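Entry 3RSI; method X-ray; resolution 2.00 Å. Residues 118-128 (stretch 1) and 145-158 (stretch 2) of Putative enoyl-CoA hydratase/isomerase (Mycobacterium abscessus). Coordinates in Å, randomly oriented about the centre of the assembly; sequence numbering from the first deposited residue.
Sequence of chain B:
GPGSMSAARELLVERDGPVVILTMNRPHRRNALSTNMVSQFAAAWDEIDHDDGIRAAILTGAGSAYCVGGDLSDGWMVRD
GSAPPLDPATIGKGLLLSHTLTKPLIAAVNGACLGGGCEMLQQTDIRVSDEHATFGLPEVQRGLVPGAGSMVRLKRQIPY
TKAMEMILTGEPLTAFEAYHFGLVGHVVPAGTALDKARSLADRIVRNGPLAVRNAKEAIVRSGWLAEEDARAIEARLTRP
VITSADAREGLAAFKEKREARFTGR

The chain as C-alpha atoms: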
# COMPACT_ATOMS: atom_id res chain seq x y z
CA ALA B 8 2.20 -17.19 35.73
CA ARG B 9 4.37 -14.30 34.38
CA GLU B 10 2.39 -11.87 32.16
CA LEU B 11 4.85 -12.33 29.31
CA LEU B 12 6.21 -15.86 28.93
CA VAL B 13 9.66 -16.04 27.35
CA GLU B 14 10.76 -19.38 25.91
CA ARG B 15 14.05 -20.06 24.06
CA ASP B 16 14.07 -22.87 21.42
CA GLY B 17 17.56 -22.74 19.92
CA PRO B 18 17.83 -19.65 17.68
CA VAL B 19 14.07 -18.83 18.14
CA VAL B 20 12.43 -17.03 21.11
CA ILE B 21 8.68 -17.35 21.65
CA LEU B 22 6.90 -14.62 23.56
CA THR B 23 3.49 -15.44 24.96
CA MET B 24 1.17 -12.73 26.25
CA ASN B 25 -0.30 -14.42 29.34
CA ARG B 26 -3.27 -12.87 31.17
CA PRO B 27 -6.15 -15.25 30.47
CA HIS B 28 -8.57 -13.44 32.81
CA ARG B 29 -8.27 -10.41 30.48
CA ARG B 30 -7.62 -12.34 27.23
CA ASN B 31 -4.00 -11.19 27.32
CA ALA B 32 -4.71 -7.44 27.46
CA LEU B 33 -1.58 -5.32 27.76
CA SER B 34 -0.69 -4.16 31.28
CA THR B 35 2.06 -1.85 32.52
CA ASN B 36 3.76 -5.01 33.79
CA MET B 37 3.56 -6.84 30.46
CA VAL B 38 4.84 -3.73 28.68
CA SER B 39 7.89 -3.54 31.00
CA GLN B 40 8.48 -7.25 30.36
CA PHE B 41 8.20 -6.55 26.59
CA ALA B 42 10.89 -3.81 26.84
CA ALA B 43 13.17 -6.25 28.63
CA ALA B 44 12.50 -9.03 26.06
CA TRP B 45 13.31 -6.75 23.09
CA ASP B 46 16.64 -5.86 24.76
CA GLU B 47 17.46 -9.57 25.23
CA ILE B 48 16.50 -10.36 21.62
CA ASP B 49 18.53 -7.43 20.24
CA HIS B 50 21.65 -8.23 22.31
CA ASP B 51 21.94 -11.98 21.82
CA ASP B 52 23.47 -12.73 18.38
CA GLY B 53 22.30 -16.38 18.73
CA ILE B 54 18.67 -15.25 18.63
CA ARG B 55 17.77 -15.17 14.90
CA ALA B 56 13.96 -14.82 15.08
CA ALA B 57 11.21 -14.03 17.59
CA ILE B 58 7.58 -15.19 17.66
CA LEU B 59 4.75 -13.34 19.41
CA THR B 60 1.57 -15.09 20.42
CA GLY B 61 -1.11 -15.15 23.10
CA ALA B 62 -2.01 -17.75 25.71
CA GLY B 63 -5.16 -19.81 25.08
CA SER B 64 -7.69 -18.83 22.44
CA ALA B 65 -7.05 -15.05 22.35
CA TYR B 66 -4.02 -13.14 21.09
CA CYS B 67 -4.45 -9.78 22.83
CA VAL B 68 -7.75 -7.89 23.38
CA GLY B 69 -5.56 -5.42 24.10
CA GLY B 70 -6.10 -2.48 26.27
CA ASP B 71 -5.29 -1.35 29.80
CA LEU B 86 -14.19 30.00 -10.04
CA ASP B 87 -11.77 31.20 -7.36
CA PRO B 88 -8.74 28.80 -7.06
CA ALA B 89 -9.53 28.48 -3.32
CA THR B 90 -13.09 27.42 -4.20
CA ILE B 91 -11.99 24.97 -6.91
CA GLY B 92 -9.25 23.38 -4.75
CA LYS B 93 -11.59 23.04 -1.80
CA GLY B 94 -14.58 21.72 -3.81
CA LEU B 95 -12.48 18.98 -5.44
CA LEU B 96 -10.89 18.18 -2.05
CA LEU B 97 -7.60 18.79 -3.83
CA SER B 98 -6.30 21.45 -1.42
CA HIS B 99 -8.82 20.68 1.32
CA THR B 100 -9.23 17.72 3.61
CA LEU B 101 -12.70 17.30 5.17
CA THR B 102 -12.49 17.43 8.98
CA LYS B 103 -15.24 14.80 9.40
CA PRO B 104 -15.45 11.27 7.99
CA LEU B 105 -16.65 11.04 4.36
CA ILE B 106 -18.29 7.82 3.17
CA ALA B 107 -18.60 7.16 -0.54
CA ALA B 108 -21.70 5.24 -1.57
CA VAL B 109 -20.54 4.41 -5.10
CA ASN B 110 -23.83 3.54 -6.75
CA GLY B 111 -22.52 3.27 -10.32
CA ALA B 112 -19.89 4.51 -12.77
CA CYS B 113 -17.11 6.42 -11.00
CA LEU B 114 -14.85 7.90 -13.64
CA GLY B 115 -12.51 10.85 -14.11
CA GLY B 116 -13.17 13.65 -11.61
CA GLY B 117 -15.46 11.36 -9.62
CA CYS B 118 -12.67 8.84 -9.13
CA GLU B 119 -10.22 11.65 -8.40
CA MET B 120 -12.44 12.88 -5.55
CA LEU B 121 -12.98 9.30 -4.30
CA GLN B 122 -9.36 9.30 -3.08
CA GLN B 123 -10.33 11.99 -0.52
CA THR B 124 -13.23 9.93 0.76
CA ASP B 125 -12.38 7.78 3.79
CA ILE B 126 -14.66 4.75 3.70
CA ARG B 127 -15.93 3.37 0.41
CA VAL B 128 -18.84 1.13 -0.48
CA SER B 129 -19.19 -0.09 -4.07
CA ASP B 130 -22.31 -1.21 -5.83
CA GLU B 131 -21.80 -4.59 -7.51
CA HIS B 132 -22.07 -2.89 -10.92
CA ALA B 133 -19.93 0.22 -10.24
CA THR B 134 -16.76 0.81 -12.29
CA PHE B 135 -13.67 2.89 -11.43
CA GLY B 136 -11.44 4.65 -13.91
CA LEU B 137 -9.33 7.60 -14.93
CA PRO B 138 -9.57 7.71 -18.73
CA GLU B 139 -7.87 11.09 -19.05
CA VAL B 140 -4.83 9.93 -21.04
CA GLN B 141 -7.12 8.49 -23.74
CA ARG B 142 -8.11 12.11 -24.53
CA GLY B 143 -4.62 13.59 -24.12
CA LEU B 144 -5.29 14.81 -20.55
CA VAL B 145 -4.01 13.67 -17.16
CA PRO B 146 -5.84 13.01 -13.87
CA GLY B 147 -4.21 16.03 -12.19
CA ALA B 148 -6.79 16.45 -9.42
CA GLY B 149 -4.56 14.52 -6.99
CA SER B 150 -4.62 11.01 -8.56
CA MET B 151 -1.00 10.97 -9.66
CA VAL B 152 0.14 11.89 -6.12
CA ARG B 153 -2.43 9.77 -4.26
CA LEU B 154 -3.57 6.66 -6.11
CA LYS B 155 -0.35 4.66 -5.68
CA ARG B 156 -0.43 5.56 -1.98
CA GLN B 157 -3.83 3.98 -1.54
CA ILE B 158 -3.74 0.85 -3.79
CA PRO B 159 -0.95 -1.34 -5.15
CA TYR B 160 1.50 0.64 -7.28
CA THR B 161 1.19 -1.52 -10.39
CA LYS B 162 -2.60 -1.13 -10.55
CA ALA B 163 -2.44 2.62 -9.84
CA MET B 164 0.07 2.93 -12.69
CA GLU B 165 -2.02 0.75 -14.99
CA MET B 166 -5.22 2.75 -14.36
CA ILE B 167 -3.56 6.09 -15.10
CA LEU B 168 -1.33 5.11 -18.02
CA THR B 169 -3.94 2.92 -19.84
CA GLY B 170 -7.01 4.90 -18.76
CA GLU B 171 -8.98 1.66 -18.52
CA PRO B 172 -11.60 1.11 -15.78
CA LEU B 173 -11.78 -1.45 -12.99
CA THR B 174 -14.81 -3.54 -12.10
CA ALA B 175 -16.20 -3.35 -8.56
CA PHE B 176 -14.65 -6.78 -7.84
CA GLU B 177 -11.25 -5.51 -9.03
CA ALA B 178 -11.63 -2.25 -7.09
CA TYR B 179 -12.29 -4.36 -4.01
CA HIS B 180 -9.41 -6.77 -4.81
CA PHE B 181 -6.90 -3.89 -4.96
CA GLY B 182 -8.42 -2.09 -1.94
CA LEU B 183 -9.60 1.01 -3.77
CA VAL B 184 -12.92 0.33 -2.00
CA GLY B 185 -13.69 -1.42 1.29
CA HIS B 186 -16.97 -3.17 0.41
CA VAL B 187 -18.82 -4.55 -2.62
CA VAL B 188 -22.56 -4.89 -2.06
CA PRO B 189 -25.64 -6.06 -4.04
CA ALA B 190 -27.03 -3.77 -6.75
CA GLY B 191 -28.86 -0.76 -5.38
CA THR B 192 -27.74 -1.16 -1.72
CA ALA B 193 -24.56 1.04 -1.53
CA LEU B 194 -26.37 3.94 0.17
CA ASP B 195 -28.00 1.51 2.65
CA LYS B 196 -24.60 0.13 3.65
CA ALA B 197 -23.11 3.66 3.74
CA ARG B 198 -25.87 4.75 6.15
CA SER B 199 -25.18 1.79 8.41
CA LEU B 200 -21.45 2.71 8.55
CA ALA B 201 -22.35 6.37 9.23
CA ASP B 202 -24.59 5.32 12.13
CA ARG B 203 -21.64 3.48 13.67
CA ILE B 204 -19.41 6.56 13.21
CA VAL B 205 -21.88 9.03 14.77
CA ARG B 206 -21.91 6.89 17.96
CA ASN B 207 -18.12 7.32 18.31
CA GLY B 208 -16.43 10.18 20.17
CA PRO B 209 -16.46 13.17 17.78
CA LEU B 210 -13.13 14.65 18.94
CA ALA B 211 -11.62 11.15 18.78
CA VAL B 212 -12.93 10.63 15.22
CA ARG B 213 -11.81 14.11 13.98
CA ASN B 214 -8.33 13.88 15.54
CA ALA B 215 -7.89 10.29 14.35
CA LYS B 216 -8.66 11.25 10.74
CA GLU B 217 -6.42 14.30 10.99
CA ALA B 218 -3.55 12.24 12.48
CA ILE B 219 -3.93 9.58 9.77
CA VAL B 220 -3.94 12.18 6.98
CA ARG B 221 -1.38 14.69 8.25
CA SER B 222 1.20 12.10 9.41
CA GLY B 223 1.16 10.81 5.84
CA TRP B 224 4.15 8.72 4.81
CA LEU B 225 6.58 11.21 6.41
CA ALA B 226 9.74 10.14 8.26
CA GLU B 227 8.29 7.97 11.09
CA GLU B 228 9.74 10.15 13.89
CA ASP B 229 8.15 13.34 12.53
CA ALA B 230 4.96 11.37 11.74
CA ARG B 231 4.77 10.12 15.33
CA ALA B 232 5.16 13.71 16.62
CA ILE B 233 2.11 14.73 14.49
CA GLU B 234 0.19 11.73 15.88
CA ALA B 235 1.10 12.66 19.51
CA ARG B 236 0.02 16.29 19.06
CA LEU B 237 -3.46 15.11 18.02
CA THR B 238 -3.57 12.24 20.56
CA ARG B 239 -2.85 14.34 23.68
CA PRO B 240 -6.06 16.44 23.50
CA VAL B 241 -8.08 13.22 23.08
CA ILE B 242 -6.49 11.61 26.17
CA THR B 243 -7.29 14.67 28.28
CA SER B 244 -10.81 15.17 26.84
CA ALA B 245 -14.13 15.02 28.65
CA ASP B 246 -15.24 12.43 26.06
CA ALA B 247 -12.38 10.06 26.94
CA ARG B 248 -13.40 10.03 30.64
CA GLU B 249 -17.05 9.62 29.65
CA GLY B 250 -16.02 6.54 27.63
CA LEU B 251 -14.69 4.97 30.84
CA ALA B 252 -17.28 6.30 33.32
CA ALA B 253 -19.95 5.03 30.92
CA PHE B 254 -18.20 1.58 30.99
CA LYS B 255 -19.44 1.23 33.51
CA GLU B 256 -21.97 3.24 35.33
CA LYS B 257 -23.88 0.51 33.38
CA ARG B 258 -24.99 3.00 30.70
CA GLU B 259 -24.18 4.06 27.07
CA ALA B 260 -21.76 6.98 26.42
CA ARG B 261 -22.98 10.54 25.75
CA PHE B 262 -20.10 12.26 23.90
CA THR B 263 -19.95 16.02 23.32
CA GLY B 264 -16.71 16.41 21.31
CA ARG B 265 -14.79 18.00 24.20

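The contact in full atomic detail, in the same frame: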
# COMPACT_ATOMS: atom_id res chain seq x y z
N CYS B 118 -13.62 9.80 -9.65
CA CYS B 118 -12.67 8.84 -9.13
C CYS B 118 -11.49 9.59 -8.53
O CYS B 118 -10.85 9.10 -7.60
CB CYS B 118 -12.23 7.88 -10.23
SG CYS B 118 -11.22 6.47 -9.69
N GLU B 119 -11.20 10.79 -9.05
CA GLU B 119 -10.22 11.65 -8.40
C GLU B 119 -10.67 12.04 -6.99
O GLU B 119 -9.89 11.89 -6.01
CB GLU B 119 -9.92 12.90 -9.23
CG GLU B 119 -9.31 12.59 -10.59
CD GLU B 119 -8.02 13.33 -10.82
OE1 GLU B 119 -7.08 13.15 -10.00
OE2 GLU B 119 -7.95 14.10 -11.78
N MET B 120 -11.91 12.50 -6.86
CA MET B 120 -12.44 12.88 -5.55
C MET B 120 -12.62 11.69 -4.58
O MET B 120 -12.55 11.86 -3.35
CB MET B 120 -13.76 13.64 -5.70
CG MET B 120 -13.58 15.08 -6.12
SD MET B 120 -15.14 15.98 -6.33
CE MET B 120 -15.64 16.18 -4.62
N LEU B 121 -12.83 10.51 -5.12
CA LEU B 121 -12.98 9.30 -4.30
C LEU B 121 -11.77 9.07 -3.38
O LEU B 121 -11.93 8.54 -2.28
CB LEU B 121 -13.18 8.10 -5.20
CG LEU B 121 -13.51 6.77 -4.55
CD1 LEU B 121 -14.91 6.70 -3.99
CD2 LEU B 121 -13.27 5.65 -5.57
N GLN B 122 -10.59 9.48 -3.84
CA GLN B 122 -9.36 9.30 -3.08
C GLN B 122 -9.31 10.16 -1.81
O GLN B 122 -8.54 9.86 -0.92
CB GLN B 122 -8.14 9.52 -3.97
CG GLN B 122 -7.97 8.40 -5.01
CD GLN B 122 -7.17 8.84 -6.21
OE1 GLN B 122 -5.94 8.91 -6.15
NE2 GLN B 122 -7.86 9.16 -7.31
N GLN B 123 -10.19 11.16 -1.71
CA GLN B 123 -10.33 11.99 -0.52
C GLN B 123 -11.58 11.62 0.30
O GLN B 123 -11.90 12.27 1.30
CB GLN B 123 -10.32 13.48 -0.89
CG GLN B 123 -8.93 14.02 -1.25
CD GLN B 123 -8.12 14.37 -0.01
OE1 GLN B 123 -7.62 13.49 0.66
NE2 GLN B 123 -8.04 15.65 0.32
N THR B 124 -12.29 10.58 -0.12
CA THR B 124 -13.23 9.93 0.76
C THR B 124 -12.48 8.93 1.63
O THR B 124 -11.42 8.42 1.25
CB THR B 124 -14.38 9.21 -0.02
OG1 THR B 124 -13.88 8.06 -0.72
CG2 THR B 124 -15.07 10.17 -0.97
N ASP B 125 -13.04 8.62 2.79
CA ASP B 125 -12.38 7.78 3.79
C ASP B 125 -12.75 6.31 3.71
O ASP B 125 -11.87 5.43 3.77
CB ASP B 125 -12.74 8.31 5.18
CG ASP B 125 -12.30 9.74 5.34
OD1 ASP B 125 -11.13 10.01 5.03
OD2 ASP B 125 -13.11 10.58 5.74
N ILE B 126 -14.05 6.08 3.63
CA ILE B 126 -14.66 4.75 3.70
C ILE B 126 -15.51 4.62 2.44
O ILE B 126 -16.20 5.56 2.05
CB ILE B 126 -15.55 4.62 4.97
CG1 ILE B 126 -14.69 4.82 6.24
CG2 ILE B 126 -16.27 3.27 5.01
CD1 ILE B 126 -15.51 5.12 7.52
N ARG B 127 -15.43 3.47 1.79
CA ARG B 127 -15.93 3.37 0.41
C ARG B 127 -16.70 2.10 0.20
O ARG B 127 -16.16 1.00 0.39
CB ARG B 127 -14.75 3.44 -0.56
CG ARG B 127 -13.97 4.74 -0.48
CD ARG B 127 -12.61 4.68 -1.15
NE ARG B 127 -11.74 5.79 -0.73
CZ ARG B 127 -10.44 5.89 -0.96
NH1 ARG B 127 -9.81 4.94 -1.64
NH2 ARG B 127 -9.75 6.93 -0.50
N VAL B 128 -17.96 2.25 -0.20
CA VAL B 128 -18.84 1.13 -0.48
C VAL B 128 -19.17 1.13 -1.97
O VAL B 128 -19.66 2.14 -2.52
CB VAL B 128 -20.17 1.26 0.29
CG1 VAL B 128 -21.07 0.03 -0.01
CG2 VAL B 128 -19.91 1.41 1.79
N VAL B 145 -4.42 14.48 -18.30
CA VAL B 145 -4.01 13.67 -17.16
C VAL B 145 -4.95 13.84 -15.96
O VAL B 145 -5.57 14.89 -15.82
CB VAL B 145 -2.55 13.97 -16.75
CG1 VAL B 145 -1.55 13.49 -17.85
CG2 VAL B 145 -2.39 15.44 -16.37
N PRO B 146 -5.07 12.82 -15.10
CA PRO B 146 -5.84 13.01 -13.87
C PRO B 146 -5.01 13.79 -12.82
O PRO B 146 -4.41 13.20 -11.90
CB PRO B 146 -6.14 11.60 -13.43
CG PRO B 146 -4.98 10.81 -13.90
CD PRO B 146 -4.47 11.49 -15.16
N GLY B 147 -5.01 15.11 -13.00
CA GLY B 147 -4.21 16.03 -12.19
C GLY B 147 -4.97 16.65 -11.03
O GLY B 147 -4.55 17.67 -10.49
N ALA B 148 -6.07 16.05 -10.63
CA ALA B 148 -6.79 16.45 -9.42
C ALA B 148 -6.40 15.53 -8.24
O ALA B 148 -7.25 15.06 -7.48
CB ALA B 148 -8.29 16.46 -9.65
N GLY B 149 -5.10 15.27 -8.12
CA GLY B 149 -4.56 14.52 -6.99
C GLY B 149 -4.23 13.05 -7.23
O GLY B 149 -3.54 12.45 -6.40
N SER B 150 -4.73 12.47 -8.33
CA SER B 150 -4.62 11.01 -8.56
C SER B 150 -3.19 10.54 -8.74
O SER B 150 -2.83 9.44 -8.29
CB SER B 150 -5.46 10.55 -9.75
OG SER B 150 -6.86 10.74 -9.51
N MET B 151 -2.38 11.37 -9.38
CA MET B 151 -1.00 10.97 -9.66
C MET B 151 -0.15 10.98 -8.39
O MET B 151 0.70 10.13 -8.23
CB MET B 151 -0.41 11.84 -10.78
CG MET B 151 -1.15 11.61 -12.10
SD MET B 151 -0.57 12.56 -13.51
CE MET B 151 -1.25 14.16 -13.12
N VAL B 152 -0.43 11.90 -7.48
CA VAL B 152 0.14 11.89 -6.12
C VAL B 152 -0.40 10.72 -5.28
O VAL B 152 0.37 9.94 -4.70
CB VAL B 152 -0.20 13.21 -5.40
CG1 VAL B 152 0.14 13.15 -3.90
CG2 VAL B 152 0.52 14.40 -6.08
N ARG B 153 -1.73 10.56 -5.28
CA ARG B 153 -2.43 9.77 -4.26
C ARG B 153 -2.66 8.31 -4.57
O ARG B 153 -2.60 7.49 -3.66
CB ARG B 153 -3.79 10.39 -3.94
CG ARG B 153 -3.71 11.70 -3.24
CD ARG B 153 -4.97 12.48 -3.45
NE ARG B 153 -4.98 13.71 -2.69
CZ ARG B 153 -5.90 14.65 -2.83
NH1 ARG B 153 -6.86 14.51 -3.73
NH2 ARG B 153 -5.84 15.75 -2.08
N LEU B 154 -2.98 7.97 -5.81
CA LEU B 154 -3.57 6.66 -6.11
C LEU B 154 -2.65 5.53 -5.69
O LEU B 154 -3.09 4.58 -5.01
CB LEU B 154 -3.94 6.52 -7.58
CG LEU B 154 -4.79 5.29 -7.93
CD1 LEU B 154 -6.08 5.25 -7.05
CD2 LEU B 154 -5.17 5.27 -9.44
N LYS B 155 -1.37 5.65 -6.06
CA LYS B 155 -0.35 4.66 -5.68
C LYS B 155 -0.13 4.59 -4.19
O LYS B 155 0.44 3.62 -3.72
CB LYS B 155 1.01 4.95 -6.34
CG LYS B 155 1.62 6.30 -5.91
CD LYS B 155 3.03 6.47 -6.33
CE LYS B 155 3.64 7.70 -5.65
NZ LYS B 155 3.03 9.01 -6.10
N ARG B 156 -0.54 5.62 -3.44
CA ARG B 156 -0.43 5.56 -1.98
C ARG B 156 -1.52 4.71 -1.35
O ARG B 156 -1.39 4.28 -0.20
CB ARG B 156 -0.48 6.95 -1.37
CG ARG B 156 0.57 7.89 -1.89
CD ARG B 156 0.46 9.24 -1.27
NE ARG B 156 1.40 10.16 -1.90
CZ ARG B 156 1.93 11.23 -1.30
NH1 ARG B 156 1.63 11.55 -0.03
NH2 ARG B 156 2.80 11.95 -1.98
N GLN B 157 -2.61 4.55 -2.08
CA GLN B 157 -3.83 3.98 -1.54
C GLN B 157 -4.13 2.55 -2.02
O GLN B 157 -4.83 1.80 -1.34
CB GLN B 157 -4.99 4.91 -1.87
CG GLN B 157 -4.83 6.30 -1.25
CD GLN B 157 -6.13 7.11 -1.26
OE1 GLN B 157 -7.20 6.61 -1.61
NE2 GLN B 157 -6.03 8.38 -0.83
N ILE B 158 -3.60 2.20 -3.20
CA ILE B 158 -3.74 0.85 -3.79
C ILE B 158 -2.40 0.40 -4.40
O ILE B 158 -1.52 1.23 -4.63
CB ILE B 158 -4.84 0.77 -4.89
CG1 ILE B 158 -4.41 1.47 -6.18
CG2 ILE B 158 -6.17 1.32 -4.38
CD1 ILE B 158 -5.44 1.29 -7.33
O HOH W 1 -7.32 12.80 -5.84

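The contact between the two stretches is a buried, predominantly polar one, in which side chains of each stretch bond to backbone and side-chain groups of the other. Its centre is E119, whose CA lies 5.6 Å from the CA of S150 and whose CA-to-CB bond points toward the other stretch. The carboxylate reaches the loop before the second helix and divides its two oxygens among three donors. E119 OE2 accepts a hydrogen bond from A148 N at 2.9 Å, while E119 OE1 accepts one from S150 N at 3.0 Å and a very short one, 2.5 Å, from S150 OG. G149 occupies the N-cap position, and the carboxylate of E119 meets the first turn of the helix, where S150 N has no earlier turn to bond to. G149 itself adopts phi/psi of 101/-14°, a conformation that calls for glycine; a CB there would be jammed against the preceding carbonyl oxygen and would lie 2.5 Å from R153 NH1.

The hydroxyl of S150 also serves as an acceptor. Q122 NE2 donates to S150 OG at 2.9 Å and to C118 O, one turn back in its own stretch, at 3.0 Å, so the two bonds fix the orientation of the amide. This leaves Q122 OE1 facing the second helix, 3.4 Å from R153 CB. Q122 OE1 also lies 3.1 Å from L154 N, but the angle is poor, and that nitrogen is already bonded to S150 O at 2.9 Å.

Farther along stretch 2, Q157 uses both ends of its amide. Q157 NE2 donates to Q122 O at 2.9 Å with a nearly linear angle of 171°, and Q157 OE1 receives R127 NH2 at 2.8 Å and R127 NH1 at 3.1 Å. The oxygen sits at the edge of the guanidinium, near its plane, as this forked arrangement requires. R127 NH2 also donates to T124 O at 2.8 Å, tying the arginine to the turn that precedes its strand.

R153 contributes in a different way. Q123 CG lies over one face of its guanidinium, and the 3.3 Å approach of Q123 NE2 to R153 NH2 brings together two donors, each hydrogen-bonded elsewhere in the structure. A water completes the link: it donates to E119 O at 2.7 Å and A148 O at 2.8 Å, and accepts from R153 NH1 at 2.8 Å, bridging the two backbones.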